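Local coordinates for protein Cbm77-rfpl (Ruminococcus flavefaciens, PDB 5FU5) that probably binds plant cell-wall polysaccharide, most likely pectin, as a family 77 carbohydrate-binding module of the Ruminococcus flavefaciens cellulosome, at residues A[21-26]-A[51-57]; A[33-37]-A[65-69]; A[42-48]-A[106-110]; A[58-64]-A[113-117]. All blocks are in the same frame, centred on the assembly; numbering follows the deposited sequence.

Contact 1. Residues A[21-26]-A[51-57]; sequences FYTIAG and ATSISFT
Thr23 and Ser55 pair antiparallel through two backbone hydrogen bonds, Thr23 N to Ser55 O (N-H...O 174°) and Ser55 N to Thr23 O. Two residues on, Ala25 and Ser53 repeat the pattern: Ala25 N donates to Ser53 O at 2.8 Å, and the return bond from Ser53 N reaches Ala25 O. Ile24 and Ile54 form the non-hydrogen-bonded pair between them. This is an antiparallel strand pair of the module's beta sheet, with Thr23, Ala25, Ser53 and Ser55 on the outer face and Ile24 and Ile54 on the inner one. Where Phe21 comes opposite Thr57 no direct backbone bond is made; a water donates to Phe21 O (2.8 Å) and accepts from Thr57 N. A second water donates to Thr23 O and is hydrogen-bonded to Ser53 OG, so Thr23 O is held by both an N-H and a water. On the inner side an aromatic cluster forms. Phe56, its ring folded between its own N and carbonyl carbon (chi1 65°), takes the edge of Tyr22 on its face in an offset edge-to-face pair, centroids 5.4 Å apart. Phe21 CD2 lies over the centre of the Tyr22 ring, Phe21 CE2 touches Phe56 CD2 (3.6 Å), and the Phe21 ring stacks on Tyr8. The Tyr22 hydroxyl is satisfied by Tyr8 O, and Thr52 OG1 by Glu49 N. Strand 53-58 is bonded on its other edge to strand 96-101, while Tyr22 and Ile54 reach across the interior to Met111 of strand 107-116.

Contact 2. Residues A[33-37]-A[65-69]; sequences GTATY and TLVFA
Val67 sets its methyl CG2 squarely over the Tyr37 ring, 3.8 Å from the centroid and 10° off the ring normal, a CH-pi contact over the face. The other methyl, CG1, lies along the root of the same side chain, 4.0 Å from Tyr37 CB, and also reaches Ala35 CB at 4.2 Å. Both branches of the valine are therefore used, one on the ring and one against the strand that carries it. The ring extends over the valine because Tyr37 CG swings opposite its own N (chi1 -176°), and this carries the hydroxyl along to Thr65 CG2, 4.0 Å from Tyr37 OH. At the other end of the contact Ala35 CB rests on Phe68 O at 3.7 Å, and Thr34 O meets Ala69 CB. A water donates to both Thr34 O and Ala69 O, joining two carbonyls that cannot bond to each other. Strands 35-37 and 62-68 are not sheet partners: their short axes pass 7.4 Å apart at 137°, and the first belongs to a beta hairpin with strand 40-47 that turns Ala35 and Tyr37 onto the second, with Thr36 pointing away, in this antiparallel beta fold. Further out, Ala35 is tied by backbone hydrogen bonding to Leu42, and Val67 to Phe109 and Tyr110. The Tyr110 ring meets that of Tyr37 at a slant, and Ile88 touches both Tyr37 and Thr65. The side chains of Ala35 and Ala69 both touch Phe109.

Contact 3. Residues A[42-48]-A[106-110]; sequences LTQCLKM and CNLFY
Leu46 and Leu108 form an antiparallel hydrogen-bonded pair, Leu46 N to Leu108 O at 2.8 Å and Leu108 N to Leu46 O at 2.9 Å, on strands whose short axes run at 151°; Met48 N adds a bond to Cys106 O (3.0 Å). Beyond Leu108, Phe109 and Tyr110 lie together opposite Val67 of strand 62-68, a classic beta bulge. Cys45 CB sits over the centre of the Phe109 ring, 3.5 Å from the centroid and 11° off the normal. The Cys45 sulfur stands obliquely off the same face, a sulfur-aromatic contact with SG 4.6 Å from the centroid; a chi1 of 61° also brings SG to 3.6 Å from Asn107 CB. Leu42 flanks the same ring with its CB and sends CD1 to Tyr110 CB at 3.8 Å. Asn107 and Lys47 lie side by side, with Asn107 OD1 3.5 Å from Lys47 CA. Past Leu46, a water donates to both Gln44 O and Phe109 O; at the other end another donates to Met48 O and accepts from Cys106 N. With the ring, sulfur and methyls buried, backbone bonds and waters meet much of the polar need of the main chain, and the Asn107 amide has its ND2 on Glu70 OE2, which probably orients it.

Contact 4. Residues A[58-64]-A[113-117]; sequences APSAGKL and YAALE
Tyr113 and Ser60 meet where residues 58-61 connect strands 53-58 and 62-68, which do not pair with each other, in an antiparallel sheet where strand 62-68 lies beside strand 107-116. From Tyr113 CB, a trans first torsion (chi1 -175°) lays the ring along the backbone of the partner strand. CD1 comes 3.5 Å from Lys63 O and CE1 3.7 Å from Lys63 N. On the other side CE2 lies against Ala58 CB and Ser60 O, and CZ is 3.5 Å from Ala58 CB. At the tip Tyr113 OH donates to Ser60 O at 2.7 Å, with that oxygen lying in the ring plane, so the connection is held from within by a buried tyrosine. The ring also meets that of Phe56, with planes about 45° apart, and touches Leu93 of strand 88-93. Beside it the strands pair regularly. Lys63 and Ala114 exchange two backbone bonds, the straighter being Ala114 N to Lys63 O at 2.8 Å and 175°, and Leu116 N continues to Ala61 O. Gly62 faces Ala115 in a non-hydrogen-bonded pair, and Gly62 CA comes to 3.1 Å from Ala114 O, a CA-H...O contact. The connection has a second tie in Ser60, whose hydroxyl donates to Leu116 O. That bond is short, 2.6 Å from Ser60 OG to Leu116 O, and falls on a lone pair of the carbonyl; the same Ser60 OG lies 3.3 Å from Ala115 CB.

Contact 3 is the most buried; contacts 1, 2 and 4 are partly buried. Contacts 1, 3 and 4 are antiparallel strand pairings, whereas contact 2 packs a hairpin strand on a strand it does not pair with. Contacts 2 and 4 share strand 62-68, and contacts 3 and 4 share strand 107-116, at places about 21 and 22 Å apart between centres. Contacts 2 and 3 lie close, about 7 Å between centres. Contact 1 meets contact 3 through Ile54 against Leu46 and Leu108. Contact 3 sets sulfur and methylene carbon on a buried ring, whereas contact 1 adds water and serine at its outer face and contact 4 ties its connection with two hydroxyl-to-carbonyl bonds.

Contact 1. Residues A[21-26]-A[51-57]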
loop_
_atom_site.group_PDB
_atom_site.type_symbol
_atom_site.label_atom_id
_atom_site.label_comp_id
_atom_site.label_asym_id
_atom_site.label_seq_id
_atom_site.Cartn_x
_atom_site.Cartn_y
_atom_site.Cartn_z
ATOM N N PHE A 21 7.449 8.384 -5.978
ATOM C CA PHE A 21 6.939 8.739 -4.663
ATOM C C PHE A 21 7.266 7.625 -3.629
ATOM O O PHE A 21 7.701 7.933 -2.505
ATOM C CB PHE A 21 5.433 8.985 -4.721
ATOM C CG PHE A 21 4.829 9.438 -3.411
ATOM C CD1 PHE A 21 4.832 10.783 -3.087
ATOM C CD2 PHE A 21 4.204 8.536 -2.570
ATOM C CE1 PHE A 21 4.256 11.231 -1.923
ATOM C CE2 PHE A 21 3.617 8.971 -1.389
ATOM C CZ PHE A 21 3.653 10.310 -1.068
ATOM N N TYR A 22 7.016 6.378 -4.001
ATOM C CA TYR A 22 7.294 5.235 -3.145
ATOM C C TYR A 22 8.631 4.633 -3.479
ATOM O O TYR A 22 8.969 4.463 -4.640
ATOM C CB TYR A 22 6.216 4.195 -3.263
ATOM C CG TYR A 22 4.803 4.672 -2.964
ATOM C CD1 TYR A 22 4.334 4.737 -1.645
ATOM C CD2 TYR A 22 3.906 5.084 -3.971
ATOM C CE1 TYR A 22 3.056 5.163 -1.351
ATOM C CE2 TYR A 22 2.637 5.505 -3.678
ATOM C CZ TYR A 22 2.199 5.552 -2.358
ATOM O OH TYR A 22 0.931 5.950 -2.035
ATOM N N THR A 23 9.408 4.312 -2.466
ATOM C CA THR A 23 10.633 3.534 -2.627
ATOM C C THR A 23 10.320 2.112 -2.214
ATOM O O THR A 23 10.108 1.837 -1.023
ATOM C CB THR A 23 11.782 4.128 -1.836
ATOM O OG1 THR A 23 12.026 5.469 -2.294
ATOM C CG2 THR A 23 13.017 3.295 -1.986
ATOM N N ILE A 24 10.221 1.218 -3.195
ATOM C CA ILE A 24 9.737 -0.143 -2.996
ATOM C C ILE A 24 10.877 -1.112 -3.066
ATOM O O ILE A 24 11.562 -1.214 -4.092
ATOM C CB ILE A 24 8.653 -0.477 -4.098
ATOM C CG1 ILE A 24 7.486 0.518 -4.011
ATOM C CG2 ILE A 24 8.134 -1.897 -3.914
ATOM C CD1 ILE A 24 6.613 0.583 -5.242
ATOM N N ALA A 25 11.086 -1.858 -1.968
ATOM C CA ALA A 25 12.043 -2.939 -1.895
ATOM C C ALA A 25 11.306 -4.253 -1.681
ATOM O O ALA A 25 10.736 -4.511 -0.610
ATOM C CB ALA A 25 13.021 -2.704 -0.779
ATOM N N GLY A 26 11.251 -5.062 -2.723
ATOM C CA GLY A 26 10.593 -6.349 -2.632
ATOM C C GLY A 26 10.367 -6.962 -4.006
ATOM O O GLY A 26 10.909 -6.464 -5.028
ATOM N N ALA A 51 11.866 -9.228 4.226
ATOM C CA ALA A 51 12.768 -8.146 3.844
ATOM C C ALA A 51 12.071 -7.028 3.073
ATOM O O ALA A 51 12.713 -6.069 2.619
ATOM C CB ALA A 51 13.905 -8.725 3.032
ATOM N N THR A 52 10.753 -7.104 2.964
ATOM C CA THR A 52 10.011 -6.141 2.122
ATOM C C THR A 52 9.807 -4.824 2.834
ATOM O O THR A 52 9.470 -4.772 4.050
ATOM C CB THR A 52 8.640 -6.728 1.758
ATOM O OG1 THR A 52 8.834 -8.005 1.174
ATOM C CG2 THR A 52 7.860 -5.845 0.843
ATOM N N SER A 53 9.962 -3.721 2.092
ATOM C CA SER A 53 9.660 -2.399 2.642
ATOM C C SER A 53 9.229 -1.434 1.580
ATOM O O SER A 53 9.651 -1.533 0.398
ATOM C CB SER A 53 10.819 -1.802 3.419
ATOM O OG SER A 53 11.888 -1.483 2.555
ATOM N N ILE A 54 8.325 -0.569 1.965
ATOM C CA ILE A 54 7.899 0.555 1.106
ATOM C C ILE A 54 8.042 1.811 1.955
ATOM O O ILE A 54 7.408 1.912 3.043
ATOM C CB ILE A 54 6.453 0.406 0.648
ATOM C CG1 ILE A 54 6.245 -0.903 -0.103
ATOM C CG2 ILE A 54 6.056 1.596 -0.194
ATOM C CD1 ILE A 54 4.836 -1.389 -0.013
ATOM N N SER A 55 8.870 2.749 1.484
ATOM C CA SER A 55 9.041 4.024 2.128
ATOM C C SER A 55 8.504 5.159 1.275
ATOM O O SER A 55 8.517 5.083 0.052
ATOM C CB SER A 55 10.513 4.236 2.399
ATOM O OG SER A 55 11.001 3.159 3.170
ATOM N N PHE A 56 8.056 6.209 1.932
ATOM C CA PHE A 56 7.597 7.437 1.293
ATOM C C PHE A 56 7.578 8.547 2.317
ATOM O O PHE A 56 7.542 8.283 3.527
ATOM C CB PHE A 56 6.237 7.280 0.647
ATOM C CG PHE A 56 5.104 7.008 1.604
ATOM C CD1 PHE A 56 4.883 5.727 2.071
ATOM C CD2 PHE A 56 4.259 8.026 2.027
ATOM C CE1 PHE A 56 3.807 5.455 2.911
ATOM C CE2 PHE A 56 3.195 7.755 2.901
ATOM C CZ PHE A 56 2.989 6.484 3.347
ATOM N N THR A 57 7.557 9.778 1.813
ATOM C CA THR A 57 7.412 10.971 2.618
ATOM C C THR A 57 6.062 11.607 2.292
ATOM O O THR A 57 5.799 12.017 1.159
ATOM C CB THR A 57 8.579 11.947 2.422
ATOM O OG1 THR A 57 9.814 11.328 2.771
ATOM C CG2 THR A 57 8.402 13.202 3.331
HETATM O O HOH W 1 7.744 10.278 -1.042
HETATM O O HOH W 2 11.890 0.802 0.958
#

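Contact 2. Residues A[33-37]-A[65-69]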
loop_
_atom_site.group_PDB
_atom_site.type_symbol
_atom_site.label_atom_id
_atom_site.label_comp_id
_atom_site.label_asym_id
_atom_site.label_seq_id
_atom_site.Cartn_x
_atom_site.Cartn_y
_atom_site.Cartn_z
ATOM N N GLY A 33 -3.148 -14.986 -6.643
ATOM C CA GLY A 33 -4.542 -14.617 -6.835
ATOM C C GLY A 33 -4.688 -13.203 -7.316
ATOM O O GLY A 33 -3.761 -12.633 -7.873
ATOM N N THR A 34 -5.893 -12.671 -7.142
ATOM C CA THR A 34 -6.247 -11.354 -7.580
ATOM C C THR A 34 -6.800 -10.486 -6.478
ATOM O O THR A 34 -7.198 -10.981 -5.415
ATOM C CB THR A 34 -7.304 -11.437 -8.709
ATOM O OG1 THR A 34 -8.561 -11.964 -8.260
ATOM C CG2 THR A 34 -6.777 -12.236 -9.890
ATOM N N ALA A 35 -6.845 -9.190 -6.735
ATOM C CA ALA A 35 -7.620 -8.254 -5.923
ATOM C C ALA A 35 -8.513 -7.456 -6.828
ATOM O O ALA A 35 -8.110 -7.104 -7.940
ATOM C CB ALA A 35 -6.732 -7.345 -5.128
ATOM N N THR A 36 -9.741 -7.217 -6.391
ATOM C CA THR A 36 -10.756 -6.512 -7.143
ATOM C C THR A 36 -10.976 -5.202 -6.380
ATOM O O THR A 36 -11.309 -5.207 -5.183
ATOM C CB THR A 36 -12.044 -7.342 -7.184
ATOM O OG1 THR A 36 -11.778 -8.648 -7.743
ATOM C CG2 THR A 36 -13.093 -6.654 -8.032
ATOM N N TYR A 37 -10.728 -4.091 -7.044
ATOM C CA TYR A 37 -10.771 -2.774 -6.401
ATOM C C TYR A 37 -11.243 -1.697 -7.355
ATOM O O TYR A 37 -10.650 -1.499 -8.421
ATOM C CB TYR A 37 -9.397 -2.394 -5.899
ATOM C CG TYR A 37 -9.375 -1.092 -5.137
ATOM C CD1 TYR A 37 -10.027 -0.977 -3.902
ATOM C CD2 TYR A 37 -8.701 0.026 -5.625
ATOM C CE1 TYR A 37 -9.999 0.211 -3.192
ATOM C CE2 TYR A 37 -8.703 1.219 -4.922
ATOM C CZ TYR A 37 -9.338 1.290 -3.689
ATOM O OH TYR A 37 -9.334 2.443 -2.951
ATOM N N THR A 65 -4.142 4.066 1.888
ATOM C CA THR A 65 -4.942 2.912 1.576
ATOM C C THR A 65 -4.107 1.852 0.916
ATOM O O THR A 65 -3.329 2.125 -0.006
ATOM C CB THR A 65 -6.110 3.305 0.619
ATOM O OG1 THR A 65 -6.945 4.281 1.222
ATOM C CG2 THR A 65 -6.963 2.129 0.203
ATOM N N LEU A 66 -4.217 0.625 1.408
ATOM C CA LEU A 66 -3.463 -0.558 0.943
ATOM C C LEU A 66 -4.449 -1.645 0.605
ATOM O O LEU A 66 -5.314 -1.957 1.417
ATOM C CB LEU A 66 -2.482 -1.086 1.994
ATOM C CG LEU A 66 -1.471 -0.101 2.501
ATOM C CD1 LEU A 66 -0.731 -0.764 3.662
ATOM C CD2 LEU A 66 -0.522 0.346 1.417
ATOM N N VAL A 67 -4.367 -2.205 -0.608
ATOM C CA VAL A 67 -5.361 -3.182 -1.092
ATOM C C VAL A 67 -4.667 -4.521 -1.338
ATOM O O VAL A 67 -3.675 -4.579 -2.110
ATOM C CB VAL A 67 -6.029 -2.706 -2.396
ATOM C CG1 VAL A 67 -7.039 -3.732 -2.917
ATOM C CG2 VAL A 67 -6.626 -1.305 -2.248
ATOM N N PHE A 68 -5.146 -5.573 -0.649
ATOM C CA PHE A 68 -4.593 -6.919 -0.688
ATOM C C PHE A 68 -5.573 -7.933 -1.331
ATOM O O PHE A 68 -6.780 -7.648 -1.467
ATOM C CB PHE A 68 -4.263 -7.384 0.738
ATOM C CG PHE A 68 -3.315 -6.486 1.464
ATOM C CD1 PHE A 68 -3.776 -5.318 2.099
ATOM C CD2 PHE A 68 -1.949 -6.809 1.547
ATOM C CE1 PHE A 68 -2.909 -4.523 2.811
ATOM C CE2 PHE A 68 -1.076 -5.999 2.273
ATOM C CZ PHE A 68 -1.556 -4.858 2.891
ATOM N N ALA A 69 -5.064 -9.122 -1.667
ATOM C CA ALA A 69 -5.942 -10.250 -2.036
ATOM C C ALA A 69 -6.763 -10.768 -0.846
ATOM O O ALA A 69 -7.908 -11.212 -1.010
ATOM C CB ALA A 69 -5.144 -11.388 -2.641
HETATM O O HOH W 3 -9.261 -11.214 -3.530
#

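Contact 3. Residues A[42-48]-A[106-110]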
loop_
_atom_site.group_PDB
_atom_site.type_symbol
_atom_site.label_atom_id
_atom_site.label_comp_id
_atom_site.label_asym_id
_atom_site.label_seq_id
_atom_site.Cartn_x
_atom_site.Cartn_y
_atom_site.Cartn_z
ATOM N N LEU A 42 -6.870 -6.735 -10.397
ATOM C CA LEU A 42 -5.444 -6.617 -10.301
ATOM C C LEU A 42 -4.817 -7.988 -10.103
ATOM O O LEU A 42 -5.354 -8.825 -9.370
ATOM C CB LEU A 42 -5.081 -5.650 -9.157
ATOM C CG LEU A 42 -5.679 -4.243 -9.293
ATOM C CD1 LEU A 42 -5.491 -3.460 -8.018
ATOM C CD2 LEU A 42 -5.059 -3.493 -10.458
ATOM N N THR A 43 -3.691 -8.240 -10.742
ATOM C CA THR A 43 -3.130 -9.606 -10.837
ATOM C C THR A 43 -1.683 -9.788 -10.420
ATOM O O THR A 43 -1.269 -10.934 -10.166
ATOM C CB THR A 43 -3.237 -10.113 -12.300
ATOM O OG1 THR A 43 -2.578 -9.189 -13.165
ATOM C CG2 THR A 43 -4.750 -10.261 -12.681
ATOM N N GLN A 44 -0.892 -8.704 -10.393
ATOM C CA GLN A 44 0.505 -8.782 -9.998
ATOM C C GLN A 44 0.664 -8.027 -8.695
ATOM O O GLN A 44 0.332 -6.845 -8.601
ATOM C CB GLN A 44 1.451 -8.224 -11.063
ATOM C CG GLN A 44 2.898 -8.240 -10.647
ATOM C CD GLN A 44 3.787 -7.720 -11.737
ATOM O OE1 GLN A 44 3.805 -6.493 -12.031
ATOM N NE2 GLN A 44 4.527 -8.597 -12.322
ATOM N N CYS A 45 1.185 -8.732 -7.666
ATOM C CA CYS A 45 1.333 -8.139 -6.336
ATOM C C CYS A 45 2.785 -8.017 -5.922
ATOM O O CYS A 45 3.663 -8.660 -6.499
ATOM C CB CYS A 45 0.598 -9.032 -5.355
ATOM S SG CYS A 45 1.199 -10.732 -5.237
ATOM N N LEU A 46 2.984 -7.222 -4.862
ATOM C CA LEU A 46 4.190 -7.243 -4.056
ATOM C C LEU A 46 3.917 -8.257 -2.914
ATOM O O LEU A 46 2.942 -8.112 -2.174
ATOM C CB LEU A 46 4.476 -5.866 -3.512
ATOM C CG LEU A 46 5.821 -5.685 -2.802
ATOM C CD1 LEU A 46 6.911 -5.560 -3.860
ATOM C CD2 LEU A 46 5.775 -4.467 -1.890
ATOM N N LYS A 47 4.748 -9.281 -2.860
ATOM C CA LYS A 47 4.662 -10.267 -1.773
ATOM C C LYS A 47 5.101 -9.572 -0.486
ATOM O O LYS A 47 6.097 -8.851 -0.482
ATOM C CB LYS A 47 5.536 -11.475 -2.074
ATOM C CG LYS A 47 5.137 -12.248 -3.344
ATOM C CD LYS A 47 5.989 -13.493 -3.593
ATOM C CE LYS A 47 7.399 -13.171 -3.982
ATOM N NZ LYS A 47 8.210 -14.365 -4.384
ATOM N N MET A 48 4.344 -9.768 0.604
ATOM C CA MET A 48 4.772 -9.194 1.888
ATOM C C MET A 48 5.696 -10.181 2.569
ATOM O O MET A 48 5.239 -11.115 3.196
ATOM C CB MET A 48 3.599 -8.786 2.751
ATOM C CG MET A 48 2.655 -7.826 2.066
ATOM S SD MET A 48 3.184 -6.099 1.971
ATOM C CE MET A 48 4.857 -6.110 1.416
ATOM N N CYS A 106 0.741 -12.077 3.395
ATOM C CA CYS A 106 -0.307 -11.573 2.479
ATOM C C CYS A 106 0.368 -10.862 1.297
ATOM O O CYS A 106 1.604 -10.828 1.186
ATOM C CB CYS A 106 -1.291 -10.621 3.166
ATOM S SG CYS A 106 -0.490 -9.214 3.951
ATOM N N ASN A 107 -0.472 -10.339 0.410
ATOM C CA ASN A 107 -0.001 -9.927 -0.931
ATOM C C ASN A 107 -0.694 -8.628 -1.366
ATOM O O ASN A 107 -1.907 -8.547 -1.403
ATOM C CB ASN A 107 -0.255 -11.082 -1.915
ATOM C CG ASN A 107 0.575 -12.294 -1.552
ATOM O OD1 ASN A 107 1.800 -12.281 -1.696
ATOM N ND2 ASN A 107 -0.065 -13.291 -0.974
ATOM N N LEU A 108 0.141 -7.614 -1.625
ATOM C CA LEU A 108 -0.262 -6.233 -1.825
ATOM C C LEU A 108 -0.430 -5.889 -3.330
ATOM O O LEU A 108 0.518 -6.068 -4.102
ATOM C CB LEU A 108 0.767 -5.310 -1.186
ATOM C CG LEU A 108 0.538 -3.782 -1.292
ATOM C CD1 LEU A 108 -0.767 -3.368 -0.618
ATOM C CD2 LEU A 108 1.720 -3.010 -0.784
ATOM N N PHE A 109 -1.598 -5.367 -3.695
ATOM C CA PHE A 109 -1.898 -5.087 -5.126
ATOM C C PHE A 109 -1.994 -3.623 -5.531
ATOM O O PHE A 109 -1.799 -3.273 -6.712
ATOM C CB PHE A 109 -3.171 -5.825 -5.536
ATOM C CG PHE A 109 -3.026 -7.323 -5.602
ATOM C CD1 PHE A 109 -3.006 -8.107 -4.452
ATOM C CD2 PHE A 109 -2.960 -7.996 -6.806
ATOM C CE1 PHE A 109 -2.853 -9.466 -4.515
ATOM C CE2 PHE A 109 -2.857 -9.361 -6.863
ATOM C CZ PHE A 109 -2.806 -10.117 -5.728
ATOM N N TYR A 110 -2.299 -2.742 -4.599
ATOM C CA TYR A 110 -2.553 -1.330 -4.904
ATOM C C TYR A 110 -2.316 -0.509 -3.662
ATOM O O TYR A 110 -2.619 -0.970 -2.551
ATOM C CB TYR A 110 -4.003 -1.162 -5.401
ATOM C CG TYR A 110 -4.340 0.225 -5.990
ATOM C CD1 TYR A 110 -3.964 0.579 -7.276
ATOM C CD2 TYR A 110 -5.052 1.152 -5.226
ATOM C CE1 TYR A 110 -4.293 1.828 -7.764
ATOM C CE2 TYR A 110 -5.364 2.400 -5.686
ATOM C CZ TYR A 110 -5.014 2.734 -6.947
ATOM O OH TYR A 110 -5.371 4.012 -7.350
HETATM O O HOH W 4 -1.721 -5.173 -8.683
HETATM O O HOH W 5 3.497 -13.085 2.539
#

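Contact 4. Residues A[58-64]-A[113-117]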
loop_
_atom_site.group_PDB
_atom_site.type_symbol
_atom_site.label_atom_id
_atom_site.label_comp_id
_atom_site.label_asym_id
_atom_site.label_seq_id
_atom_site.Cartn_x
_atom_site.Cartn_y
_atom_site.Cartn_z
ATOM N N ALA A 58 5.163 11.593 3.284
ATOM C CA ALA A 58 3.883 12.256 3.180
ATOM C C ALA A 58 4.128 13.742 3.150
ATOM O O ALA A 58 4.710 14.274 4.093
ATOM C CB ALA A 58 2.957 11.902 4.354
ATOM N N PRO A 59 3.660 14.449 2.096
ATOM C CA PRO A 59 3.881 15.892 2.059
ATOM C C PRO A 59 2.964 16.723 2.977
ATOM O O PRO A 59 3.255 17.895 3.262
ATOM C CB PRO A 59 3.605 16.237 0.608
ATOM C CG PRO A 59 2.712 15.193 0.107
ATOM C CD PRO A 59 3.030 13.957 0.868
ATOM N N SER A 60 1.873 16.065 3.426
ATOM C CA SER A 60 0.959 16.587 4.387
ATOM C C SER A 60 0.221 15.414 5.026
ATOM O O SER A 60 0.318 14.290 4.544
ATOM C CB SER A 60 -0.007 17.578 3.754
ATOM O OG SER A 60 -0.718 16.981 2.680
ATOM N N ALA A 61 -0.518 15.705 6.113
ATOM C CA ALA A 61 -1.296 14.650 6.756
ATOM C C ALA A 61 -2.386 14.167 5.793
ATOM O O ALA A 61 -2.803 14.872 4.863
ATOM C CB ALA A 61 -1.920 15.152 8.034
ATOM N N GLY A 62 -2.862 12.965 6.022
ATOM C CA GLY A 62 -3.749 12.317 5.091
ATOM C C GLY A 62 -3.986 10.866 5.402
ATOM O O GLY A 62 -3.890 10.453 6.551
ATOM N N LYS A 63 -4.295 10.078 4.378
ATOM C CA LYS A 63 -4.757 8.728 4.549
ATOM C C LYS A 63 -4.054 7.816 3.587
ATOM O O LYS A 63 -4.045 8.077 2.381
ATOM C CB LYS A 63 -6.273 8.624 4.347
ATOM C CG LYS A 63 -6.827 7.214 4.559
ATOM C CD LYS A 63 -8.324 7.091 4.430
ATOM C CE LYS A 63 -8.816 7.283 3.038
ATOM N NZ LYS A 63 -10.294 7.077 3.000
ATOM N N LEU A 64 -3.494 6.744 4.097
ATOM C CA LEU A 64 -2.933 5.664 3.322
ATOM C C LEU A 64 -3.957 4.532 3.137
ATOM O O LEU A 64 -4.556 4.092 4.121
ATOM C CB LEU A 64 -1.662 5.134 3.997
ATOM C CG LEU A 64 -0.982 3.915 3.339
ATOM C CD1 LEU A 64 -0.266 4.274 2.031
ATOM C CD2 LEU A 64 0.006 3.291 4.311
ATOM N N TYR A 113 -1.904 7.200 -1.312
ATOM C CA TYR A 113 -1.763 8.135 -0.215
ATOM C C TYR A 113 -2.498 9.396 -0.628
ATOM O O TYR A 113 -2.123 10.026 -1.618
ATOM C CB TYR A 113 -0.293 8.448 0.150
ATOM C CG TYR A 113 -0.239 9.318 1.360
ATOM C CD1 TYR A 113 -0.631 8.798 2.604
ATOM C CD2 TYR A 113 0.046 10.673 1.286
ATOM C CE1 TYR A 113 -0.671 9.598 3.729
ATOM C CE2 TYR A 113 -0.013 11.493 2.422
ATOM C CZ TYR A 113 -0.346 10.904 3.662
ATOM O OH TYR A 113 -0.416 11.678 4.793
ATOM N N ALA A 114 -3.536 9.750 0.131
ATOM C CA ALA A 114 -4.362 10.953 -0.097
ATOM C C ALA A 114 -3.908 12.003 0.879
ATOM O O ALA A 114 -4.189 11.888 2.062
ATOM C CB ALA A 114 -5.828 10.637 0.085
ATOM N N ALA A 115 -3.240 13.028 0.383
ATOM C CA ALA A 115 -2.645 14.086 1.171
ATOM C C ALA A 115 -3.584 15.265 1.224
ATOM O O ALA A 115 -4.048 15.736 0.179
ATOM C CB ALA A 115 -1.316 14.505 0.587
ATOM N N LEU A 116 -3.844 15.783 2.417
ATOM C CA LEU A 116 -4.722 16.943 2.598
ATOM C C LEU A 116 -4.079 18.244 2.182
ATOM O O LEU A 116 -2.878 18.413 2.257
ATOM C CB LEU A 116 -5.072 17.050 4.109
ATOM C CG LEU A 116 -5.926 15.920 4.690
ATOM C CD1 LEU A 116 -6.037 16.021 6.229
ATOM C CD2 LEU A 116 -7.305 15.911 4.088
ATOM N N GLU A 117 -4.899 19.166 1.676
ATOM C CA GLU A 117 -4.440 20.494 1.387
ATOM C C GLU A 117 -4.112 21.246 2.686
ATOM O O GLU A 117 -5.014 21.524 3.447
ATOM C CB GLU A 117 -5.537 21.205 0.533
ATOM C CG GLU A 117 -5.200 22.598 0.039
ATOM C CD GLU A 117 -3.857 22.705 -0.608
ATOM O OE1 GLU A 117 -3.675 22.133 -1.691
ATOM O OE2 GLU A 117 -2.976 23.370 -0.014
#